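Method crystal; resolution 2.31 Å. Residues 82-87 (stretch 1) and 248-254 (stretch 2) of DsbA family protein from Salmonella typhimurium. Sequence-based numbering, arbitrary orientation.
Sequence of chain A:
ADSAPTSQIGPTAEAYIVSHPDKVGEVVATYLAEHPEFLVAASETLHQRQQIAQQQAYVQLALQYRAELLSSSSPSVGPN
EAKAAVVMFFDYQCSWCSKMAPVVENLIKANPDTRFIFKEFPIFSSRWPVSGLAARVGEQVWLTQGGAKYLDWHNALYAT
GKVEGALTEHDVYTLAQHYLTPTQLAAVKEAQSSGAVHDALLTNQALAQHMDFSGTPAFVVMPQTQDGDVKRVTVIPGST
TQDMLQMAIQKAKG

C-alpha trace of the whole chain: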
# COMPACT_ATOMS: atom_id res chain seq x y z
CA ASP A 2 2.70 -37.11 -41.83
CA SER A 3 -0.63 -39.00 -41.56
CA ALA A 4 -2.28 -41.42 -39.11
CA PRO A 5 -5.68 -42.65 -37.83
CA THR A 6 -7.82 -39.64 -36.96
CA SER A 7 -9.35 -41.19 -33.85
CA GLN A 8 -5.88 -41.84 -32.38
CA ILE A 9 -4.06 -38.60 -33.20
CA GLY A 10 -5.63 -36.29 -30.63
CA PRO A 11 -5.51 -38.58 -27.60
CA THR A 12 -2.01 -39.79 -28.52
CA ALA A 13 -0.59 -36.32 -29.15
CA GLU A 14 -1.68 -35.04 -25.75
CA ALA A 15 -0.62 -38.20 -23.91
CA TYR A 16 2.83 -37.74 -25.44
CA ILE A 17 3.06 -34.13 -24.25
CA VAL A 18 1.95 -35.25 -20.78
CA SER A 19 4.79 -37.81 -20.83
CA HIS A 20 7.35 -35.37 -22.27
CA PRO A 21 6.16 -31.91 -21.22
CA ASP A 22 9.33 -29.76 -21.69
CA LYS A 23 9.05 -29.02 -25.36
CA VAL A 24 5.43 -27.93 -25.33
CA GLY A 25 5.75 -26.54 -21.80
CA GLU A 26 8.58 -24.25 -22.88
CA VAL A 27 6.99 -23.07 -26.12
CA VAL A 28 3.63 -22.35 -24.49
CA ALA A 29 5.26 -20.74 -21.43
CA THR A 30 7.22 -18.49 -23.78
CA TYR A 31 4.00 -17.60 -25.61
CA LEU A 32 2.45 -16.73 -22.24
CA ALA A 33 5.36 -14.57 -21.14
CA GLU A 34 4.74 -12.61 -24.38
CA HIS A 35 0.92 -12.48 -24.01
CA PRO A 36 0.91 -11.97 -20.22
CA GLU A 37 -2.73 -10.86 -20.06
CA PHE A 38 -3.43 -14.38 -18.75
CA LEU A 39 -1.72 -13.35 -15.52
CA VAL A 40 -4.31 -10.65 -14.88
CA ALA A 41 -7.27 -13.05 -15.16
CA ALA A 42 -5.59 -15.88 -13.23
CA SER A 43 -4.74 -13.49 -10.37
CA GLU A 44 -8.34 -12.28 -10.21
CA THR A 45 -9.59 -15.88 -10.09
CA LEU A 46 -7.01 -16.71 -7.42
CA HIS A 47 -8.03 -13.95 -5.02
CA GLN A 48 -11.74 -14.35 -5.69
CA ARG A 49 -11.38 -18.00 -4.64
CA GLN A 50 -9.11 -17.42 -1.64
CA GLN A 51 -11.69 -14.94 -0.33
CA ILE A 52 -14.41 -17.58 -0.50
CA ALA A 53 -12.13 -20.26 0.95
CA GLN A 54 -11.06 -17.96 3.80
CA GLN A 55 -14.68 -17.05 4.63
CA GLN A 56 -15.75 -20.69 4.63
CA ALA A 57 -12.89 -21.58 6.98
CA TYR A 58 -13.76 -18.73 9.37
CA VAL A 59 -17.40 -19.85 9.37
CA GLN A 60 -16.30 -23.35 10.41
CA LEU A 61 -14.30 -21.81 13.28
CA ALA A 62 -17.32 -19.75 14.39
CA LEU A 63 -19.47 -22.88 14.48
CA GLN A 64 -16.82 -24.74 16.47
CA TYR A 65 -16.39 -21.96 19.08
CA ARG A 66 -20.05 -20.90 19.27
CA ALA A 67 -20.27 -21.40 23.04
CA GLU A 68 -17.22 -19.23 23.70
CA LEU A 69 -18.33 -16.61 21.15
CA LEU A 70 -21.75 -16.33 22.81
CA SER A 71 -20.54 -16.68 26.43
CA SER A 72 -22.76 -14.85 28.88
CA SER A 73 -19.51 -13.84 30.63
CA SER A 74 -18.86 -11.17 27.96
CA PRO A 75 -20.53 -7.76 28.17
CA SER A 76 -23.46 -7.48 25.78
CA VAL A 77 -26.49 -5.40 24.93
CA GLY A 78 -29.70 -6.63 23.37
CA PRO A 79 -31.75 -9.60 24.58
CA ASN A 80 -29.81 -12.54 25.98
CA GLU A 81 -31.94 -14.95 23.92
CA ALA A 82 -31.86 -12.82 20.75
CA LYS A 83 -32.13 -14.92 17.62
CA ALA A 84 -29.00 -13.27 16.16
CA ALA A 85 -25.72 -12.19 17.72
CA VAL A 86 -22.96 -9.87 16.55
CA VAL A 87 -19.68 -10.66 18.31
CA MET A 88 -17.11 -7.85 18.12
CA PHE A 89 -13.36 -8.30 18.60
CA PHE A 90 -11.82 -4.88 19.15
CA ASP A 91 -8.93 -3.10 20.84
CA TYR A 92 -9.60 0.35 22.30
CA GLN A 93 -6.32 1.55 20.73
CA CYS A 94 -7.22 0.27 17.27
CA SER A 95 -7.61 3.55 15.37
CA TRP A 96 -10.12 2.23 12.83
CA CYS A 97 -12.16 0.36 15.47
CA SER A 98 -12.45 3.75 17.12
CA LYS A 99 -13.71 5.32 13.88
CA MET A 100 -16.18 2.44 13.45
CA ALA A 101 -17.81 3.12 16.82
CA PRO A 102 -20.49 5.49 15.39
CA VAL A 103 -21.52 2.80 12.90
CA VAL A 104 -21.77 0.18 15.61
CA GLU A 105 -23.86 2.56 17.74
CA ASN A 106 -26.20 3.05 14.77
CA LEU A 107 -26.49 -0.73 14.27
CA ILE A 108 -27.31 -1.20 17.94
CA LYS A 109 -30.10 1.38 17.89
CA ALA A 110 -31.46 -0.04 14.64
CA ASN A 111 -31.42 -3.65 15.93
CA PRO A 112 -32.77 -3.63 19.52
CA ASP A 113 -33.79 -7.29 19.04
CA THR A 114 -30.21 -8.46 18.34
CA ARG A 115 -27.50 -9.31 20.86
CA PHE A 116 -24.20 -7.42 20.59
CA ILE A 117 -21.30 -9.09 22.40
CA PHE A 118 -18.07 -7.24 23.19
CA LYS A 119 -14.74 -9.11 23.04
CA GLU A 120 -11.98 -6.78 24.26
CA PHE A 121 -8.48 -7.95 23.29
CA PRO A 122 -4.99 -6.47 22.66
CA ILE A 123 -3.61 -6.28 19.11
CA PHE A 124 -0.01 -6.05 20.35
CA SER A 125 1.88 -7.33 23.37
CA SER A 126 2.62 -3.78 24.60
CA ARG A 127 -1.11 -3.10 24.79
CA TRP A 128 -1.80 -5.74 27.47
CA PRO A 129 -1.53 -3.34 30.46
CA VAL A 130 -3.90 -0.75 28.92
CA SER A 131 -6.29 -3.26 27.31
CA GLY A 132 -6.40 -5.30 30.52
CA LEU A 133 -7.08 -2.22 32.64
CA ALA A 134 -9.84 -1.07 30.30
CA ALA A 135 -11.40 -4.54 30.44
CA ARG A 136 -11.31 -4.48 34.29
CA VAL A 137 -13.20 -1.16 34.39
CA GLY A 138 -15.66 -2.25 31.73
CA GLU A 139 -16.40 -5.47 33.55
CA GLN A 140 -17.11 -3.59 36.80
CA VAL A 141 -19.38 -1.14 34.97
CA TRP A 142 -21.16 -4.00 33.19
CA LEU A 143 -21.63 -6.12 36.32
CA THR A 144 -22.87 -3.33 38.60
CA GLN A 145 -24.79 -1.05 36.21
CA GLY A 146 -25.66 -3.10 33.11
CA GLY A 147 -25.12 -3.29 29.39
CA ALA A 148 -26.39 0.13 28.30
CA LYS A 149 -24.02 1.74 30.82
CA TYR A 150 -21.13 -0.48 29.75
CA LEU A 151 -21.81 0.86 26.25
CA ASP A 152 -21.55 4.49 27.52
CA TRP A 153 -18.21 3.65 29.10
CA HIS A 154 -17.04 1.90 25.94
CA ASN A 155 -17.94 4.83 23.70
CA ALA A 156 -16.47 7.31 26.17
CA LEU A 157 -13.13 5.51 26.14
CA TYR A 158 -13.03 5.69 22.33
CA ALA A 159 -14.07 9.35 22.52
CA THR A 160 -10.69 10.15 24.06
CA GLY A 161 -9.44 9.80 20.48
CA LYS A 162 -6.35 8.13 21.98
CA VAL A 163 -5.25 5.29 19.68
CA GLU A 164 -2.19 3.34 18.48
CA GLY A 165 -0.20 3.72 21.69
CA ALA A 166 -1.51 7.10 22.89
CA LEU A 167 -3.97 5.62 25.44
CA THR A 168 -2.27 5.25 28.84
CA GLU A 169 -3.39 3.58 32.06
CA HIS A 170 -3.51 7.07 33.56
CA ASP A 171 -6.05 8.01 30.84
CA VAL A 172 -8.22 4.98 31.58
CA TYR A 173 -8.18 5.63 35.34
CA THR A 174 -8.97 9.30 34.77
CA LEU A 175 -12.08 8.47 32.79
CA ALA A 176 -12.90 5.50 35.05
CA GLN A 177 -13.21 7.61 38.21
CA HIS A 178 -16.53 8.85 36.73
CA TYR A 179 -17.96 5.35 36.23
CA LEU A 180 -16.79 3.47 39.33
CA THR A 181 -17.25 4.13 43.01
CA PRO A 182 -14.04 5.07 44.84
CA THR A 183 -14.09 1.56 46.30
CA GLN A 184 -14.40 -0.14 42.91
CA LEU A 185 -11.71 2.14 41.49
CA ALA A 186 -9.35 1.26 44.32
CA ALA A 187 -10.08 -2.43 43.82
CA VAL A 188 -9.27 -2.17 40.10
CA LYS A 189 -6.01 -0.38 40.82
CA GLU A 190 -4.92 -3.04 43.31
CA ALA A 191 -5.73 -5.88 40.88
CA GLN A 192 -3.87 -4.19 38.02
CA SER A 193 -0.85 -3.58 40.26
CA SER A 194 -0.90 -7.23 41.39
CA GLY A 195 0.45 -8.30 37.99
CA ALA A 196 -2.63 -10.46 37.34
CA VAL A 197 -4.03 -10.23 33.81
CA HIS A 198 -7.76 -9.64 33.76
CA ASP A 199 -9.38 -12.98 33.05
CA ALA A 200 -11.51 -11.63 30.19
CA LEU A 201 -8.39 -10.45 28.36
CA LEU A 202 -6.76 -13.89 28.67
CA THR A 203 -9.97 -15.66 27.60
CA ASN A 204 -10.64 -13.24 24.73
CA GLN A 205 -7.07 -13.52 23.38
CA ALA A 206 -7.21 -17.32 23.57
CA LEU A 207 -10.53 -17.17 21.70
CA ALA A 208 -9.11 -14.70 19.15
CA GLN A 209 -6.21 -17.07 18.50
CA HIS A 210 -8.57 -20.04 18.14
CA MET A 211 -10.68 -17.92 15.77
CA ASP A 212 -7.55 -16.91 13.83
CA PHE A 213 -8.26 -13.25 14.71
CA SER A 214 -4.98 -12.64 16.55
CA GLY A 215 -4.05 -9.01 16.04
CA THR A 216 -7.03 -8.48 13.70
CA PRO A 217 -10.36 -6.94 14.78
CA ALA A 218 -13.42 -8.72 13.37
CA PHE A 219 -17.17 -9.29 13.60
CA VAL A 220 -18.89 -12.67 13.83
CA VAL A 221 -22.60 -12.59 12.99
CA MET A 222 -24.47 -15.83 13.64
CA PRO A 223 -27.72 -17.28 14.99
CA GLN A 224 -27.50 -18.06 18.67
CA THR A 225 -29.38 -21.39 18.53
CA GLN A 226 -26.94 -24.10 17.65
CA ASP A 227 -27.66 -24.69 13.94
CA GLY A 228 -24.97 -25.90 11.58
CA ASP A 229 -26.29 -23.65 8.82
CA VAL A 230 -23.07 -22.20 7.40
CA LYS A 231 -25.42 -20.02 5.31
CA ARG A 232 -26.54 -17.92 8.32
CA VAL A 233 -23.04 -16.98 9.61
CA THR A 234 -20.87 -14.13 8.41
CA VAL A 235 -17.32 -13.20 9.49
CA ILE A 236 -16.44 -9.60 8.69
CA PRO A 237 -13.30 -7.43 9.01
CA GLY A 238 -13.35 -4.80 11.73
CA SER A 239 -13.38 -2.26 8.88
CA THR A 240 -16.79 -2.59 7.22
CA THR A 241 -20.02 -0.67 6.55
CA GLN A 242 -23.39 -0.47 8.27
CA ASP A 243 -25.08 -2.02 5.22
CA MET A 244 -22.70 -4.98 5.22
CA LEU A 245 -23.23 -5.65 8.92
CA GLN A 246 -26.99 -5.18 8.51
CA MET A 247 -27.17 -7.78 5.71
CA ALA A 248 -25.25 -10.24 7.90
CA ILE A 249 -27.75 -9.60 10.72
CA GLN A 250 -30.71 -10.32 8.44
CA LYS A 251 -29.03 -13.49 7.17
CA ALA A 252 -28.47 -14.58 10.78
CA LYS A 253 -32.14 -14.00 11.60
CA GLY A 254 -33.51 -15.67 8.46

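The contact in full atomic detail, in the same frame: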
# COMPACT_ATOMS: atom_id res chain seq x y z
N ALA A 82 -31.72 -13.29 22.12
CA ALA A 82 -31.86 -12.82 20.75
C ALA A 82 -31.60 -13.95 19.75
O ALA A 82 -30.77 -14.84 19.98
CB ALA A 82 -30.88 -11.68 20.45
N LYS A 83 -32.30 -13.88 18.62
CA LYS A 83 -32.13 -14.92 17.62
C LYS A 83 -30.80 -14.76 16.90
O LYS A 83 -30.20 -15.76 16.50
CB LYS A 83 -33.26 -14.92 16.60
CG LYS A 83 -33.19 -16.18 15.74
CD LYS A 83 -34.30 -16.34 14.73
CE LYS A 83 -34.24 -17.75 14.07
NZ LYS A 83 -35.29 -17.86 13.01
N ALA A 84 -30.30 -13.52 16.78
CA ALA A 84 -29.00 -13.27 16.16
C ALA A 84 -28.06 -12.54 17.11
O ALA A 84 -28.47 -11.69 17.91
CB ALA A 84 -29.14 -12.47 14.87
N ALA A 85 -26.77 -12.85 16.97
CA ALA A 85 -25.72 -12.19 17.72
C ALA A 85 -24.66 -11.63 16.78
O ALA A 85 -24.37 -12.18 15.71
CB ALA A 85 -25.07 -13.13 18.73
N VAL A 86 -24.08 -10.51 17.21
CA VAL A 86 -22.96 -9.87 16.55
C VAL A 86 -21.86 -9.82 17.59
O VAL A 86 -22.01 -9.13 18.61
CB VAL A 86 -23.31 -8.46 16.04
CG1 VAL A 86 -22.08 -7.77 15.45
CG2 VAL A 86 -24.44 -8.54 15.05
N VAL A 87 -20.79 -10.56 17.37
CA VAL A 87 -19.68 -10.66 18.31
C VAL A 87 -18.55 -9.78 17.78
O VAL A 87 -18.14 -9.93 16.63
CB VAL A 87 -19.22 -12.12 18.47
CG1 VAL A 87 -18.14 -12.24 19.53
CG2 VAL A 87 -20.39 -13.01 18.80
N ALA A 248 -25.66 -9.08 7.11
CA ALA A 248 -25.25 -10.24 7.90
C ALA A 248 -26.23 -10.51 9.04
O ALA A 248 -26.51 -11.67 9.36
CB ALA A 248 -23.84 -10.02 8.46
N ILE A 249 -26.74 -9.45 9.67
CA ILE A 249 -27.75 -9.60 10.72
C ILE A 249 -29.01 -10.24 10.15
O ILE A 249 -29.57 -11.18 10.73
CB ILE A 249 -28.04 -8.24 11.39
CG1 ILE A 249 -26.85 -7.82 12.27
CG2 ILE A 249 -29.33 -8.28 12.19
CD1 ILE A 249 -26.92 -6.36 12.71
N GLN A 250 -29.47 -9.76 9.00
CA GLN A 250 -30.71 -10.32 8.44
C GLN A 250 -30.51 -11.77 8.03
O GLN A 250 -31.42 -12.60 8.20
CB GLN A 250 -31.19 -9.46 7.26
CG GLN A 250 -31.49 -8.02 7.66
CD GLN A 250 -32.57 -7.94 8.77
OE1 GLN A 250 -32.31 -7.44 9.87
NE2 GLN A 250 -33.77 -8.42 8.46
N LYS A 251 -29.33 -12.11 7.51
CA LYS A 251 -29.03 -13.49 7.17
C LYS A 251 -28.99 -14.37 8.42
O LYS A 251 -29.41 -15.53 8.37
CB LYS A 251 -27.70 -13.52 6.42
CG LYS A 251 -27.06 -14.86 6.16
CD LYS A 251 -25.87 -14.63 5.23
CE LYS A 251 -24.73 -15.62 5.48
NZ LYS A 251 -23.48 -15.20 4.78
N ALA A 252 -28.52 -13.82 9.54
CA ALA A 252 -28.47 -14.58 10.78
C ALA A 252 -29.84 -14.72 11.43
O ALA A 252 -30.05 -15.64 12.22
CB ALA A 252 -27.49 -13.92 11.77
N LYS A 253 -30.78 -13.83 11.11
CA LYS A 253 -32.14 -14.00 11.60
C LYS A 253 -32.98 -14.90 10.71
O LYS A 253 -33.83 -15.64 11.22
CB LYS A 253 -32.82 -12.63 11.75
CG LYS A 253 -32.30 -11.84 12.92
CD LYS A 253 -33.16 -10.62 13.26
CE LYS A 253 -33.19 -9.62 12.14
NZ LYS A 253 -33.03 -8.24 12.68
N GLY A 254 -32.75 -14.87 9.40
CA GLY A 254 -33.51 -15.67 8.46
C GLY A 254 -33.36 -17.17 8.65
O GLY A 254 -34.29 -17.93 8.40

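This is a small, mostly apolar packing of a helix near the C-terminus of the chain against the start of a β-strand, closed at its exposed end by one hydrogen bond from a lysine. The two stretches lie far apart in sequence, and together they bury 270 Å² between them. The strand covers residues 84-87 and continues beyond the stretch. The helix begins earlier in the chain and runs here through 248-253. Their N-to-C directions differ by 140°, so the two elements run roughly antiparallel, but obliquely. Their axes approach to 7.9 Å.

The nearest CA atoms across the stretches are those of Ala 84 and Ala 252, 5.6 Å apart. Both side chains are single methyl groups, and both point toward the opposing stretch. CB of Ala 84 meets CB of Ala 252 at 3.8 Å, which is van der Waals contact. With a methyl on each side, the methyls themselves fill the space between the two backbones. Both residues are buried, as suits small apolar side chains.

Ala 84 also touches the next helix residue. CB of Ala 84 lies 3.8 Å from CG of Lys 253. The CA-to-CB bond of Lys 253 points sideways to the strand, and the end of its side chain leads away from the strand. CG of the lysine packs on the alanine methyl, while the charged end goes elsewhere. NZ of Lys 253 donates a hydrogen bond to OE1 of Gln 250, at 3.0 Å, within the same helix. A long side chain suits this place because it offers carbon to the contact and carries its ammonium group to polar partners.

The second apolar contact lies two residues further along the strand. Alternation in the strand turns Ala 84 and Val 86 toward the helix and Ala 85 away from it. Val 86 has chi1 in the t rotamer, and its CG2 packs against CG1 of Ile 249 at 3.7 Å. Ile 249 has chi1 m and chi2 t, and its CA-to-CB bond points sideways to the strand. Both residues are buried. CA of Val 86 and CA of Ile 249 are 7.6 Å apart, a wider gap than at the alanines, and the longer branched side chains span it. Ile 249 and Ala 252 are three apart, close to one helical turn, so both can meet the same strand.

At the exposed end, Lys 83 just precedes the strand. Its CB points toward the helix, and all four chi angles are t, so the side chain is fully extended. This brings NZ of Lys 83 to the backbone carbonyl O of Lys 253, to which it donates a hydrogen bond at 3.2 Å. It is the only hydrogen bond between the two stretches. A lysine ammonium group suits a carbonyl acceptor.

The helix keeps its own backbone bonds here. N of Ala 252 bonds to O of Ala 248 at 2.9 Å, and N of Lys 253 to O of Ile 249 at 2.9 Å.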